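PDB 3VMV: pectate lyase from Bacillus, which probably cleaves the polygalacturonate chain of pectin by beta-elimination, as a secreted member of polysaccharide lyase family 1. Local coordinates for residues D157-A162 against V181-N186; L210-D215 against S233-R238. One frame throughout, in Å; residues are numbered along the deposited sequence.

Contact 1 (D157-A162 against V181-N186)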
loop_
_atom_site.group_PDB
_atom_site.type_symbol
_atom_site.label_atom_id
_atom_site.label_comp_id
_atom_site.label_asym_id
_atom_site.label_seq_id
_atom_site.Cartn_x
_atom_site.Cartn_y
_atom_site.Cartn_z
ATOM N N ASP A 157 -5.129 0.044 -0.312
ATOM C CA ASP A 157 -5.889 -1.151 -0.669
ATOM C C ASP A 157 -5.699 -1.464 -2.129
ATOM O O ASP A 157 -5.691 -0.561 -2.968
ATOM C CB ASP A 157 -7.398 -0.989 -0.423
ATOM C CG ASP A 157 -7.776 -0.926 1.053
ATOM O OD1 ASP A 157 -6.973 -1.275 1.931
ATOM O OD2 ASP A 157 -8.940 -0.500 1.348
ATOM N N MET A 158 -5.571 -2.754 -2.437
ATOM C CA MET A 158 -5.421 -3.221 -3.819
ATOM C C MET A 158 -6.513 -4.212 -4.120
ATOM O O MET A 158 -6.780 -5.121 -3.309
ATOM C CB MET A 158 -4.032 -3.879 -3.976
ATOM C CG MET A 158 -2.919 -2.858 -3.615
ATOM S SD MET A 158 -1.394 -3.776 -3.567
ATOM C CE MET A 158 -0.397 -2.532 -2.697
ATOM N N LYS A 159 -7.134 -4.049 -5.280
ATOM C CA LYS A 159 -8.313 -4.833 -5.642
ATOM C C LYS A 159 -8.350 -5.099 -7.133
ATOM O O LYS A 159 -7.677 -4.413 -7.929
ATOM C CB LYS A 159 -9.601 -4.035 -5.306
ATOM C CG LYS A 159 -9.710 -3.570 -3.854
ATOM C CD LYS A 159 -10.987 -2.715 -3.627
ATOM C CE LYS A 159 -11.044 -2.176 -2.187
ATOM N NZ LYS A 159 -12.229 -1.261 -2.005
ATOM N N ARG A 160 -9.216 -6.046 -7.514
ATOM C CA ARG A 160 -9.664 -6.180 -8.906
ATOM C C ARG A 160 -8.475 -6.270 -9.870
ATOM O O ARG A 160 -8.327 -5.479 -10.805
ATOM C CB ARG A 160 -10.636 -5.044 -9.280
ATOM C CG ARG A 160 -11.927 -5.144 -8.432
ATOM C CD ARG A 160 -12.958 -4.137 -8.890
ATOM N NE ARG A 160 -14.239 -4.448 -8.248
ATOM C CZ ARG A 160 -15.168 -5.273 -8.732
ATOM N NH1 ARG A 160 -14.998 -5.891 -9.895
ATOM N NH2 ARG A 160 -16.279 -5.480 -8.036
ATOM N N ASN A 161 -7.646 -7.280 -9.632
ATOM C CA ASN A 161 -6.582 -7.650 -10.561
ATOM C C ASN A 161 -5.432 -6.659 -10.719
ATOM O O ASN A 161 -4.683 -6.760 -11.682
ATOM C CB ASN A 161 -7.186 -7.970 -11.922
ATOM C CG ASN A 161 -8.162 -9.087 -11.824
ATOM O OD1 ASN A 161 -7.785 -10.219 -11.519
ATOM N ND2 ASN A 161 -9.434 -8.773 -12.022
ATOM N N ALA A 162 -5.248 -5.782 -9.735
ATOM C CA ALA A 162 -4.064 -4.927 -9.675
ATOM C C ALA A 162 -2.849 -5.844 -9.572
ATOM O O ALA A 162 -2.888 -6.845 -8.860
ATOM C CB ALA A 162 -4.134 -4.021 -8.423
ATOM N N VAL A 181 -5.373 -6.686 0.203
ATOM C CA VAL A 181 -4.953 -7.170 -1.096
ATOM C C VAL A 181 -5.996 -8.176 -1.490
ATOM O O VAL A 181 -5.911 -9.352 -1.109
ATOM C CB VAL A 181 -3.539 -7.799 -1.040
ATOM C CG1 VAL A 181 -3.135 -8.359 -2.415
ATOM C CG2 VAL A 181 -2.517 -6.781 -0.552
ATOM N N GLY A 182 -6.969 -7.751 -2.291
ATOM C CA GLY A 182 -8.136 -8.559 -2.627
ATOM C C GLY A 182 -9.269 -8.265 -1.648
ATOM O O GLY A 182 -9.123 -8.504 -0.460
ATOM N N HIS A 183 -10.391 -7.756 -2.167
ATOM C CA HIS A 183 -11.482 -7.244 -1.322
ATOM C C HIS A 183 -12.609 -8.249 -1.095
ATOM O O HIS A 183 -13.496 -8.009 -0.278
ATOM C CB HIS A 183 -12.070 -5.947 -1.947
ATOM C CG HIS A 183 -12.958 -6.190 -3.133
ATOM N ND1 HIS A 183 -12.504 -6.707 -4.329
ATOM C CD2 HIS A 183 -14.303 -6.069 -3.275
ATOM C CE1 HIS A 183 -13.517 -6.870 -5.163
ATOM N NE2 HIS A 183 -14.624 -6.496 -4.544
ATOM N N THR A 184 -12.585 -9.352 -1.836
ATOM C CA THR A 184 -13.640 -10.355 -1.763
ATOM C C THR A 184 -13.075 -11.724 -2.125
ATOM O O THR A 184 -12.029 -11.819 -2.764
ATOM C CB THR A 184 -14.808 -10.005 -2.698
ATOM O OG1 THR A 184 -15.958 -10.768 -2.304
ATOM C CG2 THR A 184 -14.466 -10.305 -4.161
ATOM N N ASP A 185 -13.757 -12.785 -1.692
ATOM C CA ASP A 185 -13.305 -14.145 -2.004
ATOM C C ASP A 185 -13.714 -14.549 -3.416
ATOM O O ASP A 185 -14.527 -15.474 -3.608
ATOM C CB ASP A 185 -13.885 -15.126 -0.995
ATOM C CG ASP A 185 -13.391 -14.863 0.433
ATOM O OD1 ASP A 185 -12.247 -14.356 0.624
ATOM O OD2 ASP A 185 -14.160 -15.189 1.362
ATOM N N ASN A 186 -13.168 -13.832 -4.398
ATOM C CA ASN A 186 -13.359 -14.159 -5.813
ATOM C C ASN A 186 -11.975 -14.198 -6.459
ATOM O O ASN A 186 -11.315 -13.136 -6.651
ATOM C CB ASN A 186 -14.262 -13.106 -6.456
ATOM C CG ASN A 186 -14.532 -13.383 -7.915
ATOM O OD1 ASN A 186 -13.768 -14.092 -8.576
ATOM N ND2 ASN A 186 -15.656 -12.867 -8.418
HETATM O O HOH W 1 -10.211 -7.730 -5.323
#
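Lys159 lies across His183 at about a right angle, its aliphatic chain against the base of the imidazole. CB is 4.1 Å from His183 ND1. CG is anti to the carbonyl carbon (chi1 -55°), and from there the chain runs extended: CG and CE both pack on His183 CB, and CD comes closest, 3.8 Å from that same CB and near His183 CG. The tip, NZ, leaves the histidine and ends in a salt bridge with Glu124. Arg160 crosses the other end of the ring, with His183 CE1 over one face of its guanidinium, 4.0 Å from NE, and the two planes 35° apart. A water in the plane of the imidazole is 2.7 Å from His183 ND1 and takes the backbone N-H of Arg160 and of His183; together these would probably limit rotation of the ring. Behind this polar end, Gly182 N donates to Met158 O at 2.8 Å, almost straight (177°), and Met158 SD faces Val181 CG2 at 4.4 Å. Met158 and Val181 form the last parallel rung between strands 156-158 and 177-181, both side chains packing on Ile194 and Tyr196 of strand 192-197, while strand 123-126 flanks strand 156-158.

Contact 2 (L210-D215 against S233-R238). With SO4 (sulfate ion), chain C.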
loop_
_atom_site.group_PDB
_atom_site.type_symbol
_atom_site.label_atom_id
_atom_site.label_comp_id
_atom_site.label_asym_id
_atom_site.label_seq_id
_atom_site.Cartn_x
_atom_site.Cartn_y
_atom_site.Cartn_z
ATOM N N LEU A 210 -4.216 -7.638 4.888
ATOM C CA LEU A 210 -5.184 -8.703 4.648
ATOM C C LEU A 210 -4.933 -9.161 3.211
ATOM O O LEU A 210 -5.072 -8.359 2.284
ATOM C CB LEU A 210 -6.623 -8.183 4.815
ATOM C CG LEU A 210 -7.754 -9.205 4.785
ATOM C CD1 LEU A 210 -9.056 -8.488 5.156
ATOM C CD2 LEU A 210 -7.907 -9.920 3.410
ATOM N N ILE A 211 -4.465 -10.407 3.041
ATOM C CA ILE A 211 -4.107 -10.873 1.702
ATOM C C ILE A 211 -5.016 -12.008 1.307
ATOM O O ILE A 211 -5.009 -13.053 1.949
ATOM C CB ILE A 211 -2.622 -11.366 1.618
ATOM C CG1 ILE A 211 -1.657 -10.318 2.163
ATOM C CG2 ILE A 211 -2.244 -11.710 0.153
ATOM C CD1 ILE A 211 -0.260 -10.887 2.388
ATOM N N ARG A 212 -5.758 -11.831 0.209
ATOM C CA ARG A 212 -6.505 -12.916 -0.421
ATOM C C ARG A 212 -5.837 -13.321 -1.724
ATOM O O ARG A 212 -5.595 -12.457 -2.563
ATOM C CB ARG A 212 -7.960 -12.534 -0.730
ATOM C CG ARG A 212 -8.833 -12.338 0.497
ATOM C CD ARG A 212 -10.183 -11.801 0.010
ATOM N NE ARG A 212 -11.236 -11.782 1.035
ATOM C CZ ARG A 212 -11.572 -10.684 1.719
ATOM N NH1 ARG A 212 -10.927 -9.529 1.535
ATOM N NH2 ARG A 212 -12.559 -10.759 2.605
ATOM N N TYR A 213 -5.559 -14.625 -1.886
ATOM C CA TYR A 213 -5.088 -15.236 -3.170
ATOM C C TYR A 213 -3.695 -14.873 -3.651
ATOM O O TYR A 213 -2.999 -15.726 -4.248
ATOM C CB TYR A 213 -6.040 -14.951 -4.383
ATOM C CG TYR A 213 -7.484 -15.312 -4.138
ATOM C CD1 TYR A 213 -7.901 -16.651 -4.151
ATOM C CD2 TYR A 213 -8.411 -14.326 -3.847
ATOM C CE1 TYR A 213 -9.238 -17.000 -3.885
ATOM C CE2 TYR A 213 -9.736 -14.664 -3.588
ATOM C CZ TYR A 213 -10.130 -15.998 -3.612
ATOM O OH TYR A 213 -11.427 -16.337 -3.341
ATOM N N ALA A 214 -3.302 -13.617 -3.431
ATOM C CA ALA A 214 -2.087 -13.072 -4.076
ATOM C C ALA A 214 -0.765 -13.659 -3.572
ATOM O O ALA A 214 -0.679 -14.097 -2.427
ATOM C CB ALA A 214 -2.050 -11.592 -3.881
ATOM N N ASP A 215 0.231 -13.656 -4.469
ATOM C CA ASP A 215 1.637 -13.819 -4.069
ATOM C C ASP A 215 2.218 -12.451 -3.693
ATOM O O ASP A 215 2.128 -11.447 -4.459
ATOM C CB ASP A 215 2.434 -14.415 -5.226
ATOM C CG ASP A 215 2.057 -15.885 -5.512
ATOM O OD1 ASP A 215 1.507 -16.538 -4.618
ATOM O OD2 ASP A 215 2.285 -16.349 -6.658
ATOM N N SER A 233 -3.062 -14.169 5.856
ATOM C CA SER A 233 -2.963 -14.822 4.568
ATOM C C SER A 233 -4.119 -15.786 4.372
ATOM O O SER A 233 -4.265 -16.753 5.145
ATOM C CB SER A 233 -1.614 -15.566 4.493
ATOM O OG SER A 233 -1.388 -16.107 3.200
ATOM N N ARG A 234 -4.922 -15.521 3.328
ATOM C CA ARG A 234 -6.212 -16.175 3.125
ATOM C C ARG A 234 -6.331 -16.773 1.739
ATOM O O ARG A 234 -5.739 -16.254 0.787
ATOM C CB ARG A 234 -7.339 -15.121 3.308
ATOM C CG ARG A 234 -7.513 -14.724 4.785
ATOM C CD ARG A 234 -8.101 -13.343 4.978
ATOM N NE ARG A 234 -9.548 -13.351 4.769
ATOM C CZ ARG A 234 -10.375 -12.546 5.419
ATOM N NH1 ARG A 234 -11.673 -12.627 5.160
ATOM N NH2 ARG A 234 -9.913 -11.680 6.342
ATOM N N VAL A 235 -7.166 -17.814 1.626
ATOM C CA VAL A 235 -7.567 -18.425 0.331
ATOM C C VAL A 235 -6.424 -18.546 -0.657
ATOM O O VAL A 235 -6.457 -18.043 -1.787
ATOM C CB VAL A 235 -8.818 -17.775 -0.362
ATOM C CG1 VAL A 235 -10.087 -18.196 0.369
ATOM C CG2 VAL A 235 -8.734 -16.275 -0.460
ATOM N N GLY A 236 -5.387 -19.243 -0.201
ATOM C CA GLY A 236 -4.317 -19.621 -1.114
ATOM C C GLY A 236 -3.290 -18.538 -1.401
ATOM O O GLY A 236 -2.413 -18.753 -2.246
ATOM N N ALA A 237 -3.379 -17.402 -0.718
ATOM C CA ALA A 237 -2.284 -16.424 -0.780
ATOM C C ALA A 237 -0.968 -17.090 -0.408
ATOM O O ALA A 237 -0.951 -18.043 0.334
ATOM C CB ALA A 237 -2.530 -15.277 0.184
ATOM N N ARG A 238 0.138 -16.597 -0.970
ATOM C CA ARG A 238 1.475 -17.048 -0.537
ATOM C C ARG A 238 2.290 -15.832 -0.196
ATOM O O ARG A 238 2.491 -14.968 -1.078
ATOM C CB ARG A 238 2.181 -17.801 -1.666
ATOM C CG ARG A 238 1.426 -19.091 -2.008
ATOM C CD ARG A 238 2.186 -19.942 -3.011
ATOM N NE ARG A 238 2.445 -19.198 -4.241
ATOM C CZ ARG A 238 3.064 -19.755 -5.277
ATOM N NH1 ARG A 238 3.304 -19.073 -6.364
ATOM N NH2 ARG A 238 3.494 -21.010 -5.181
HETATM S S SO4 C . -12.706 -9.316 7.067
HETATM O O1 SO4 C . -13.123 -10.337 6.075
HETATM O O2 SO4 C . -12.533 -8.033 6.379
HETATM O O3 SO4 C . -13.725 -9.213 8.111
HETATM O O4 SO4 C . -11.411 -9.679 7.672
HETATM O O HOH W 2 -14.042 -13.210 3.306
#
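Arg212 and Arg234 lie side by side and point the same way on neighbouring parallel strands, successive coils of the right-handed beta-helix of this lyase family. Arg212 NH2 and Arg234 NH1 are 3.3 Å apart, both donors, and their like charges are probably offset by Asp185, salt-bridged to Arg212 NE, and by a sulfate probably from the crystallisation liquor. Arg212 is extended from CG to NE; Arg234 bends at chi3 (78°), and its NH1 and NH2 donate to sulfate O1 and O4. The guanidinium planes stand 52° apart, and a water accepts from both groups, weakly from Arg234. Between Arg212 and Asp215 the register slips by one residue, where the neighbouring segment makes a type I' turn from Arg234 to Ala237. There Val235 CG2, set between its own backbone N and carbonyl carbon, sits over the centre of the Tyr213 ring in a CH-pi contact, 3.5 Å from the centroid, while Ala237 CB meets Ile211 CG2 at 3.6 Å. Beyond the turn Arg238, also bent at chi3, grips Asp215 side-on: NE reaches OD1 at 2.8 Å and NH1 reaches OD2 at 2.9 Å. An alanine at Arg238 would probably leave the Asp215 carboxylate without this charged mate and free to turn. Both oxygens lie in the guanidinium plane, yet each is met from above the carboxylate plane, 40° out of it.

In the fold
The two contacts join successive coils of the same beta-helix: strand 156-158 pairs with 177-181, 177-181 with 210-212, and 210-212 with 231-234. Their centres are 10 Å apart, and the probable hydrogen bond from Val181 N to Leu210 O continues the ladder between them. Both are partly buried: Met158 and Val181, like Ile211 and Ala237, are buried, while Lys159, Arg160 and His183, like Arg212 and Arg238, are partly exposed. Contact 1 is the smaller, with one backbone bond and a water carrying its polar side; contact 2 buries about twice the area and adds a salt bridge, a CH-pi contact and two arginines sharing a water. Segment 181-186 also lies against contact 2, Tyr213 OH packing on Asp185 and Asn186.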